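Long-range contacts in periplasmic binding protein/LacI transcriptional regulator (Burkholderia multivorans, PDB 4YLE), which probably binds a sugar or a related small solute in the periplasm and delivers it to an ABC transporter for uptake: residues A[155-160]-A[188-193]; A[164-169]-A[221-226]; A[233-238]-A[251-256]. One frame throughout, in Å; residues are numbered along the deposited sequence.

Contact 1: residues A[155-160]-A[188-193]; sequences DYLAKK and DAMKAG
The bent side chain of the selenomethionine M190 reaches over from helix 177-193, and its terminal methyl overlaps A158 and L157 of helix 146-160. CE lies 4.0 Å from A158 CB and 4.2 Å from L157 CD2. M190 leaves its helix to one side of the contact, and turns at chi2 (-58°) and chi3 (94°) fold the chain, with CE at the helix interface. There it meets L157 at about a right angle, methyl against methyl. A long residue suits this place because its unbranched, flexible chain can bend to lay its methyl against a leucine and an alanine.

Small residues set the spacing. The axes of the two short helical segments approach to 8.8 Å with a crossing angle of -33°, with A189 directed at the start of 155-160: its CB is 3.6 Å from D155 N. Further along, G193 comes opposite A158, CA to CA 5.8 Å, and having no side chain it adds no bulk between the helices there.

The two helices flank strand 166-171 in sequence and pack on the same face of the parallel sheet in one lobe of the periplasmic binding protein fold. L157 and M190 both also touch L228 of strand 226-229, which ties the helix pair to the sheet beneath.

The partly exposed edge is polar. The carboxylate of D155 brings OD1 to 3.7 Å from A189 CB, while a water donates to OD1 at 2.7 Å and to the carbonyl oxygen of A189 at 3.1 Å. OD1 also forms a salt bridge with R151, one turn earlier on the same helix.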
loop_
_atom_site.group_PDB
_atom_site.type_symbol
_atom_site.label_atom_id
_atom_site.label_comp_id
_atom_site.label_asym_id
_atom_site.label_seq_id
_atom_site.Cartn_x
_atom_site.Cartn_y
_atom_site.Cartn_z
ATOM N N ASP A 155 1.784 -9.169 -15.851
ATOM C CA ASP A 155 2.199 -9.360 -17.248
ATOM C C ASP A 155 3.576 -9.988 -17.364
ATOM O O ASP A 155 3.798 -10.822 -18.240
ATOM C CB ASP A 155 2.203 -8.023 -18.019
ATOM C CG ASP A 155 0.807 -7.549 -18.400
ATOM O OD1 ASP A 155 -0.147 -8.353 -18.347
ATOM O OD2 ASP A 155 0.675 -6.358 -18.760
ATOM N N TYR A 156 4.517 -9.554 -16.540
ATOM C CA TYR A 156 5.849 -10.138 -16.573
ATOM C C TYR A 156 5.791 -11.630 -16.225
ATOM O O TYR A 156 6.383 -12.465 -16.917
ATOM C CB TYR A 156 6.782 -9.394 -15.624
ATOM C CG TYR A 156 8.232 -9.777 -15.810
ATOM C CD1 TYR A 156 8.957 -9.342 -16.916
ATOM C CD2 TYR A 156 8.862 -10.582 -14.901
ATOM C CE1 TYR A 156 10.290 -9.702 -17.086
ATOM C CE2 TYR A 156 10.187 -10.949 -15.064
ATOM C CZ TYR A 156 10.896 -10.506 -16.145
ATOM O OH TYR A 156 12.219 -10.888 -16.306
ATOM N N LEU A 157 5.072 -11.963 -15.158
ATOM C CA LEU A 157 4.843 -13.353 -14.807
ATOM C C LEU A 157 4.212 -14.139 -15.935
ATOM O O LEU A 157 4.622 -15.269 -16.214
ATOM C CB LEU A 157 3.950 -13.440 -13.577
ATOM C CG LEU A 157 3.515 -14.843 -13.136
ATOM C CD1 LEU A 157 4.702 -15.750 -12.756
ATOM C CD2 LEU A 157 2.544 -14.687 -11.956
ATOM N N ALA A 158 3.212 -13.567 -16.589
ATOM C CA ALA A 158 2.513 -14.289 -17.665
ATOM C C ALA A 158 3.467 -14.754 -18.748
ATOM O O ALA A 158 3.273 -15.823 -19.326
ATOM C CB ALA A 158 1.435 -13.413 -18.269
ATOM N N LYS A 159 4.512 -13.974 -19.014
ATOM C CA LYS A 159 5.471 -14.336 -20.056
ATOM C C LYS A 159 6.177 -15.651 -19.717
ATOM O O LYS A 159 6.641 -16.371 -20.616
ATOM C CB LYS A 159 6.521 -13.237 -20.254
ATOM C CG LYS A 159 5.998 -11.834 -20.441
ATOM C CD LYS A 159 4.828 -11.761 -21.407
ATOM C CE LYS A 159 4.123 -10.410 -21.307
ATOM N NZ LYS A 159 2.636 -10.570 -21.214
ATOM N N LYS A 160 6.256 -15.947 -18.417
ATOM C CA LYS A 160 7.015 -17.093 -17.914
ATOM C C LYS A 160 6.141 -18.324 -17.747
ATOM O O LYS A 160 6.649 -19.445 -17.623
ATOM C CB LYS A 160 7.690 -16.728 -16.586
ATOM C CG LYS A 160 8.824 -15.729 -16.757
ATOM C CD LYS A 160 10.057 -16.128 -15.979
ATOM C CE LYS A 160 11.323 -15.508 -16.565
ATOM N NZ LYS A 160 12.514 -15.954 -15.790
ATOM N N ASP A 188 -6.436 -9.454 -14.214
ATOM C CA ASP A 188 -6.413 -8.984 -15.596
ATOM C C ASP A 188 -5.276 -9.625 -16.365
ATOM O O ASP A 188 -5.440 -10.073 -17.504
ATOM C CB ASP A 188 -6.228 -7.461 -15.649
ATOM C CG ASP A 188 -7.412 -6.676 -15.059
ATOM O OD1 ASP A 188 -8.537 -7.231 -14.929
ATOM O OD2 ASP A 188 -7.206 -5.443 -14.796
ATOM N N ALA A 189 -4.107 -9.656 -15.729
ATOM C CA ALA A 189 -2.913 -10.216 -16.356
ATOM C C ALA A 189 -3.081 -11.704 -16.639
ATOM O O ALA A 189 -2.759 -12.188 -17.738
ATOM C CB ALA A 189 -1.717 -9.971 -15.467
HETATM N N MSE A 190 -3.585 -12.428 -15.644
HETATM C CA MSE A 190 -3.766 -13.867 -15.776
HETATM C C MSE A 190 -4.791 -14.211 -16.851
HETATM O O MSE A 190 -4.547 -15.107 -17.662
HETATM C CB MSE A 190 -4.161 -14.460 -14.437
HETATM C CG MSE A 190 -3.036 -14.334 -13.378
HETATM SE SE MSE A 190 -1.329 -15.183 -13.922
HETATM C CE MSE A 190 -0.418 -13.597 -14.699
ATOM N N LYS A 191 -5.921 -13.496 -16.872
ATOM C CA LYS A 191 -6.916 -13.641 -17.955
ATOM C C LYS A 191 -6.329 -13.438 -19.350
ATOM O O LYS A 191 -6.578 -14.211 -20.270
ATOM C CB LYS A 191 -8.049 -12.632 -17.800
ATOM C CG LYS A 191 -9.091 -12.868 -16.719
ATOM C CD LYS A 191 -10.051 -11.659 -16.680
ATOM C CE LYS A 191 -11.270 -11.865 -15.791
ATOM N NZ LYS A 191 -10.958 -12.538 -14.507
ATOM N N ALA A 192 -5.583 -12.354 -19.505
ATOM C CA ALA A 192 -5.036 -11.955 -20.791
ATOM C C ALA A 192 -4.035 -12.984 -21.321
ATOM O O ALA A 192 -3.805 -13.093 -22.548
ATOM C CB ALA A 192 -4.375 -10.615 -20.662
ATOM N N GLY A 193 -3.439 -13.723 -20.390
ATOM C CA GLY A 193 -2.419 -14.708 -20.716
ATOM C C GLY A 193 -2.959 -16.113 -20.862
ATOM O O GLY A 193 -2.262 -17.001 -21.364
HETATM O O HOH W 1 -0.480 -10.879 -19.320
#

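Contact 2: residues A[164-169]-A[221-226]; sequences GDQVGI and YPNLKA
Strand 166-171 is joined here, largely through its backbone, to the turn that leads from helix 207-220 into strand 226-229, at one end of the four-stranded parallel sheet of a periplasmic binding protein lobe. Two hydrogen bonds carry the pairing. K225 N donates to Q166 O at 2.8 Å, and G168 N donates to A226 O at 3.1 Å. On the other side of strand 166-171, V167 makes backbone hydrogen bonds to K196 and V198, so this is an inner strand of the sheet.

Y221 to L224 form a type I turn, closed by L224 N to Y221 O, and P222 suits its second position because its ring fixes phi near -59°. L224 CG lies anti to the backbone N (chi1 -157°), and its CD1 rests 3.7 Å from V167 C. The same methyl is 3.8 Å from G168 N. V167 CG1 meets A226 CB at 3.9 Å, a small apolar pair on the sheet face that M190 of helix 177-193 also packs against.

Toward the loop before the strand, the side chains of D165 and K225 cross obliquely, with K225 CG 3.7 Å from D165 CG. The lysine contributes its aliphatic part here; the charged ends stay apart, and D165 OD1 is instead salt-bridged to K162. One water links Q166 N to N223 O. The extended Q166 chain sets OE1 3.5 Å from N223 CB, where a second water donates to OE1 at 2.7 Å and to N223 OD1 while accepting from N223 N.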
loop_
_atom_site.group_PDB
_atom_site.type_symbol
_atom_site.label_atom_id
_atom_site.label_comp_id
_atom_site.label_asym_id
_atom_site.label_seq_id
_atom_site.Cartn_x
_atom_site.Cartn_y
_atom_site.Cartn_z
ATOM N N GLY A 164 -3.537 -22.055 -19.278
ATOM C CA GLY A 164 -4.029 -23.137 -18.443
ATOM C C GLY A 164 -3.309 -23.314 -17.111
ATOM O O GLY A 164 -3.770 -24.067 -16.244
ATOM N N ASP A 165 -2.173 -22.648 -16.935
ATOM C CA ASP A 165 -1.457 -22.747 -15.660
ATOM C C ASP A 165 -2.285 -22.205 -14.492
ATOM O O ASP A 165 -2.832 -21.118 -14.581
ATOM C CB ASP A 165 -0.145 -21.978 -15.698
ATOM C CG ASP A 165 0.957 -22.713 -16.424
ATOM O OD1 ASP A 165 0.753 -23.869 -16.845
ATOM O OD2 ASP A 165 2.040 -22.113 -16.546
ATOM N N GLN A 166 -2.340 -22.979 -13.412
ATOM C CA GLN A 166 -3.004 -22.597 -12.172
ATOM C C GLN A 166 -2.165 -21.634 -11.341
ATOM O O GLN A 166 -0.985 -21.877 -11.098
ATOM C CB GLN A 166 -3.286 -23.836 -11.328
ATOM C CG GLN A 166 -4.334 -24.784 -11.926
ATOM C CD GLN A 166 -4.519 -26.018 -11.096
ATOM O OE1 GLN A 166 -3.643 -26.398 -10.324
ATOM N NE2 GLN A 166 -5.670 -26.671 -11.255
ATOM N N VAL A 167 -2.770 -20.544 -10.871
ATOM C CA VAL A 167 -2.089 -19.628 -9.965
ATOM C C VAL A 167 -3.016 -19.217 -8.819
ATOM O O VAL A 167 -4.231 -19.352 -8.934
ATOM C CB VAL A 167 -1.582 -18.378 -10.740
ATOM C CG1 VAL A 167 -0.839 -18.846 -12.002
ATOM C CG2 VAL A 167 -2.743 -17.480 -11.116
ATOM N N GLY A 168 -2.421 -18.753 -7.721
ATOM C CA GLY A 168 -3.145 -18.218 -6.591
ATOM C C GLY A 168 -2.758 -16.790 -6.354
ATOM O O GLY A 168 -1.630 -16.399 -6.622
ATOM N N ILE A 169 -3.725 -16.000 -5.874
ATOM C CA ILE A 169 -3.493 -14.604 -5.505
ATOM C C ILE A 169 -3.587 -14.457 -3.987
ATOM O O ILE A 169 -4.603 -14.800 -3.366
ATOM C CB ILE A 169 -4.494 -13.674 -6.198
ATOM C CG1 ILE A 169 -4.326 -13.807 -7.701
ATOM C CG2 ILE A 169 -4.303 -12.211 -5.753
ATOM C CD1 ILE A 169 -5.326 -12.997 -8.535
ATOM N N TYR A 221 -3.484 -27.120 -4.214
ATOM C CA TYR A 221 -3.198 -27.228 -5.633
ATOM C C TYR A 221 -1.785 -27.749 -5.896
ATOM O O TYR A 221 -0.838 -26.994 -6.039
ATOM C CB TYR A 221 -3.409 -25.864 -6.295
ATOM C CG TYR A 221 -4.861 -25.480 -6.194
ATOM C CD1 TYR A 221 -5.787 -26.068 -7.020
ATOM C CD2 TYR A 221 -5.301 -24.549 -5.249
ATOM C CE1 TYR A 221 -7.117 -25.748 -6.927
ATOM C CE2 TYR A 221 -6.642 -24.228 -5.146
ATOM C CZ TYR A 221 -7.535 -24.839 -5.990
ATOM O OH TYR A 221 -8.861 -24.528 -5.903
ATOM N N PRO A 222 -1.645 -29.061 -5.983
ATOM C CA PRO A 222 -0.340 -29.649 -6.272
ATOM C C PRO A 222 0.257 -29.169 -7.593
ATOM O O PRO A 222 1.474 -29.202 -7.762
ATOM C CB PRO A 222 -0.628 -31.161 -6.326
ATOM C CG PRO A 222 -1.945 -31.339 -5.669
ATOM C CD PRO A 222 -2.698 -30.056 -5.782
ATOM N N ASN A 223 -0.583 -28.705 -8.504
ATOM C CA ASN A 223 -0.128 -28.228 -9.801
ATOM C C ASN A 223 0.018 -26.698 -9.892
ATOM O O ASN A 223 0.174 -26.158 -10.974
ATOM C CB ASN A 223 -1.099 -28.713 -10.871
ATOM C CG ASN A 223 -1.356 -30.209 -10.785
ATOM O OD1 ASN A 223 -2.455 -30.665 -10.449
ATOM N ND2 ASN A 223 -0.332 -30.975 -11.084
ATOM N N LEU A 224 -0.016 -26.022 -8.754
ATOM C CA LEU A 224 0.105 -24.575 -8.730
ATOM C C LEU A 224 1.412 -24.122 -9.362
ATOM O O LEU A 224 2.462 -24.701 -9.095
ATOM C CB LEU A 224 0.027 -24.052 -7.294
ATOM C CG LEU A 224 -0.403 -22.589 -7.230
ATOM C CD1 LEU A 224 -1.889 -22.503 -7.531
ATOM C CD2 LEU A 224 -0.078 -21.980 -5.865
ATOM N N LYS A 225 1.352 -23.079 -10.192
ATOM C CA LYS A 225 2.549 -22.613 -10.894
ATOM C C LYS A 225 3.067 -21.263 -10.415
ATOM O O LYS A 225 4.220 -20.930 -10.672
ATOM C CB LYS A 225 2.256 -22.520 -12.384
ATOM C CG LYS A 225 1.964 -23.849 -13.013
ATOM C CD LYS A 225 3.239 -24.657 -13.160
ATOM C CE LYS A 225 3.005 -25.843 -14.081
ATOM N NZ LYS A 225 4.277 -26.521 -14.438
ATOM N N ALA A 226 2.233 -20.479 -9.725
ATOM C CA ALA A 226 2.662 -19.182 -9.257
ATOM C C ALA A 226 1.776 -18.668 -8.141
ATOM O O ALA A 226 0.603 -19.034 -8.018
ATOM C CB ALA A 226 2.666 -18.183 -10.385
HETATM O O HOH W 2 -1.242 -25.715 -13.270
HETATM O O HOH W 3 -3.477 -28.444 -8.637
#

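Contact 3: residues A[233-238]-A[251-256]; sequences NMAIGA and VYVVGY
V253 carries CG1 anti to its backbone N (chi1 176°) and CG2 beside that nitrogen, and this setting turns CG1 to the helix segment 233-238. The methyl is 3.9 Å from A235 CB and equally far from A235 O; A238 CB, one turn further along the helix, follows at 4.2 Å. A single branch of the valine therefore meets two alanines spaced three residues apart on the same helical face. Valine suits the strand, where its beta-branching is well tolerated, and it offers the helix a compact apolar group.

The alanines suit their side of the contact for a different reason: with only CB extending from the backbone, they let the helix come near the sheet. The axes of the short segments approach to 8.3 Å and run nearly antiparallel, at 164°. A235 makes the closer backbone approach, its CB lying 4.0 Å from G255 CA just beyond the strand. G255 has no side chain, which suits so close an approach of the alanine methyl to its CA; it lies in the neighbourhood of the bound unknown ligand without touching it. A235 CB also comes within 4.1 Å of V254 O.

The side chains that meet are apolar and buried, and the backbone bonds run within each element or to its neighbours: A238 N bonds to M234 O within the helix, and V254 pairs with L227 and C229 of the neighbouring strand. V254 itself points to the other face of the sheet, where it touches V153 of helix 146-160. C229 extends the patch beneath the helix by touching both A235 and A238. The contact packs the helix of the beta-alpha-beta unit formed by strand 226-229, helix 232-244 and strand 252-254 on its second strand, a crossover that is the repeating unit of the Rossmann-like lobes of periplasmic binding proteins.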
loop_
_atom_site.group_PDB
_atom_site.type_symbol
_atom_site.label_atom_id
_atom_site.label_comp_id
_atom_site.label_asym_id
_atom_site.label_seq_id
_atom_site.Cartn_x
_atom_site.Cartn_y
_atom_site.Cartn_z
ATOM N N ASN A 233 5.906 -8.173 1.637
ATOM C CA ASN A 233 5.912 -8.913 2.904
ATOM C C ASN A 233 5.161 -10.242 2.729
ATOM O O ASN A 233 5.640 -11.309 3.186
ATOM C CB ASN A 233 5.320 -8.088 4.035
ATOM C CG ASN A 233 6.336 -7.166 4.654
ATOM O OD1 ASN A 233 7.557 -7.361 4.483
ATOM N ND2 ASN A 233 5.865 -6.199 5.421
HETATM N N MSE A 234 4.020 -10.193 2.050
HETATM C CA MSE A 234 3.306 -11.442 1.808
HETATM C C MSE A 234 4.105 -12.331 0.878
HETATM O O MSE A 234 4.080 -13.564 1.044
HETATM C CB MSE A 234 1.924 -11.175 1.277
HETATM C CG MSE A 234 1.011 -10.694 2.367
HETATM SE SE MSE A 234 -0.824 -10.453 1.861
HETATM C CE MSE A 234 -0.516 -9.358 0.291
ATOM N N ALA A 235 4.817 -11.731 -0.083
ATOM C CA ALA A 235 5.675 -12.493 -0.989
ATOM C C ALA A 235 6.794 -13.201 -0.233
ATOM O O ALA A 235 7.122 -14.327 -0.574
ATOM C CB ALA A 235 6.247 -11.612 -2.060
ATOM N N ILE A 236 7.365 -12.550 0.790
ATOM C CA ILE A 236 8.392 -13.169 1.630
ATOM C C ILE A 236 7.780 -14.378 2.313
ATOM O O ILE A 236 8.392 -15.450 2.361
ATOM C CB ILE A 236 8.954 -12.162 2.668
ATOM C CG1 ILE A 236 9.797 -11.120 1.936
ATOM C CG2 ILE A 236 9.746 -12.865 3.761
ATOM C CD1 ILE A 236 10.204 -9.911 2.801
ATOM N N GLY A 237 6.565 -14.228 2.827
ATOM C CA GLY A 237 5.845 -15.368 3.364
ATOM C C GLY A 237 5.675 -16.478 2.348
ATOM O O GLY A 237 5.921 -17.675 2.676
ATOM N N ALA A 238 5.286 -16.114 1.121
ATOM C CA ALA A 238 5.070 -17.115 0.051
ATOM C C ALA A 238 6.379 -17.830 -0.356
ATOM O O ALA A 238 6.389 -19.044 -0.560
ATOM C CB ALA A 238 4.410 -16.441 -1.154
ATOM N N VAL A 251 7.678 -22.910 -8.587
ATOM C CA VAL A 251 6.515 -22.059 -8.358
ATOM C C VAL A 251 7.033 -20.639 -8.294
ATOM O O VAL A 251 7.913 -20.339 -7.483
ATOM C CB VAL A 251 5.770 -22.423 -7.055
ATOM C CG1 VAL A 251 4.626 -21.421 -6.761
ATOM C CG2 VAL A 251 5.229 -23.837 -7.146
ATOM N N TYR A 252 6.560 -19.802 -9.206
ATOM C CA TYR A 252 6.962 -18.412 -9.237
ATOM C C TYR A 252 6.269 -17.621 -8.143
ATOM O O TYR A 252 5.114 -17.897 -7.796
ATOM C CB TYR A 252 6.645 -17.789 -10.592
ATOM C CG TYR A 252 7.558 -18.242 -11.713
ATOM C CD1 TYR A 252 8.885 -17.859 -11.729
ATOM C CD2 TYR A 252 7.082 -19.012 -12.761
ATOM C CE1 TYR A 252 9.734 -18.232 -12.757
ATOM C CE2 TYR A 252 7.929 -19.407 -13.792
ATOM C CZ TYR A 252 9.253 -19.008 -13.781
ATOM O OH TYR A 252 10.110 -19.394 -14.797
ATOM N N VAL A 253 6.982 -16.628 -7.622
ATOM C CA VAL A 253 6.404 -15.654 -6.695
ATOM C C VAL A 253 6.632 -14.225 -7.202
ATOM O O VAL A 253 7.757 -13.871 -7.575
ATOM C CB VAL A 253 7.016 -15.778 -5.283
ATOM C CG1 VAL A 253 6.481 -14.718 -4.356
ATOM C CG2 VAL A 253 6.786 -17.149 -4.714
ATOM N N VAL A 254 5.566 -13.427 -7.235
ATOM C CA VAL A 254 5.695 -11.996 -7.471
ATOM C C VAL A 254 5.110 -11.236 -6.304
ATOM O O VAL A 254 4.221 -11.721 -5.629
ATOM C CB VAL A 254 5.044 -11.552 -8.782
ATOM C CG1 VAL A 254 5.776 -12.212 -9.986
ATOM C CG2 VAL A 254 3.539 -11.849 -8.774
ATOM N N GLY A 255 5.606 -10.013 -6.105
ATOM C CA GLY A 255 5.141 -9.152 -5.040
ATOM C C GLY A 255 4.917 -7.745 -5.531
ATOM O O GLY A 255 4.619 -7.523 -6.707
ATOM N N TYR A 256 5.042 -6.813 -4.600
ATOM C CA TYR A 256 4.735 -5.406 -4.841
ATOM C C TYR A 256 5.323 -4.623 -3.674
ATOM O O TYR A 256 5.009 -4.944 -2.532
ATOM C CB TYR A 256 3.220 -5.219 -4.904
ATOM C CG TYR A 256 2.687 -4.013 -5.638
ATOM C CD1 TYR A 256 2.305 -4.125 -6.952
ATOM C CD2 TYR A 256 2.481 -2.806 -4.985
ATOM C CE1 TYR A 256 1.759 -3.063 -7.626
ATOM C CE2 TYR A 256 1.908 -1.728 -5.683
ATOM C CZ TYR A 256 1.578 -1.898 -7.002
ATOM O OH TYR A 256 1.017 -0.827 -7.649
#

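Overall arrangement
All three contacts build one lobe around its four-stranded parallel sheet. Contact 1 joins two helices on one face, contact 3 sets a helix on the other, and contact 2 lies within the sheet at its end. Contacts 1 and 3 are buried and apolar across their interfaces, although contact 1 has a watered edge; contact 2 is partly exposed and combines backbone pairing with water bridges. They meet directly: L157 of contact 1 packs on A226 of contact 2 and Y252 of contact 3, and K225 O probably accepts a hydrogen bond from Y252 N, continuing the sheet from contact 2 into contact 3.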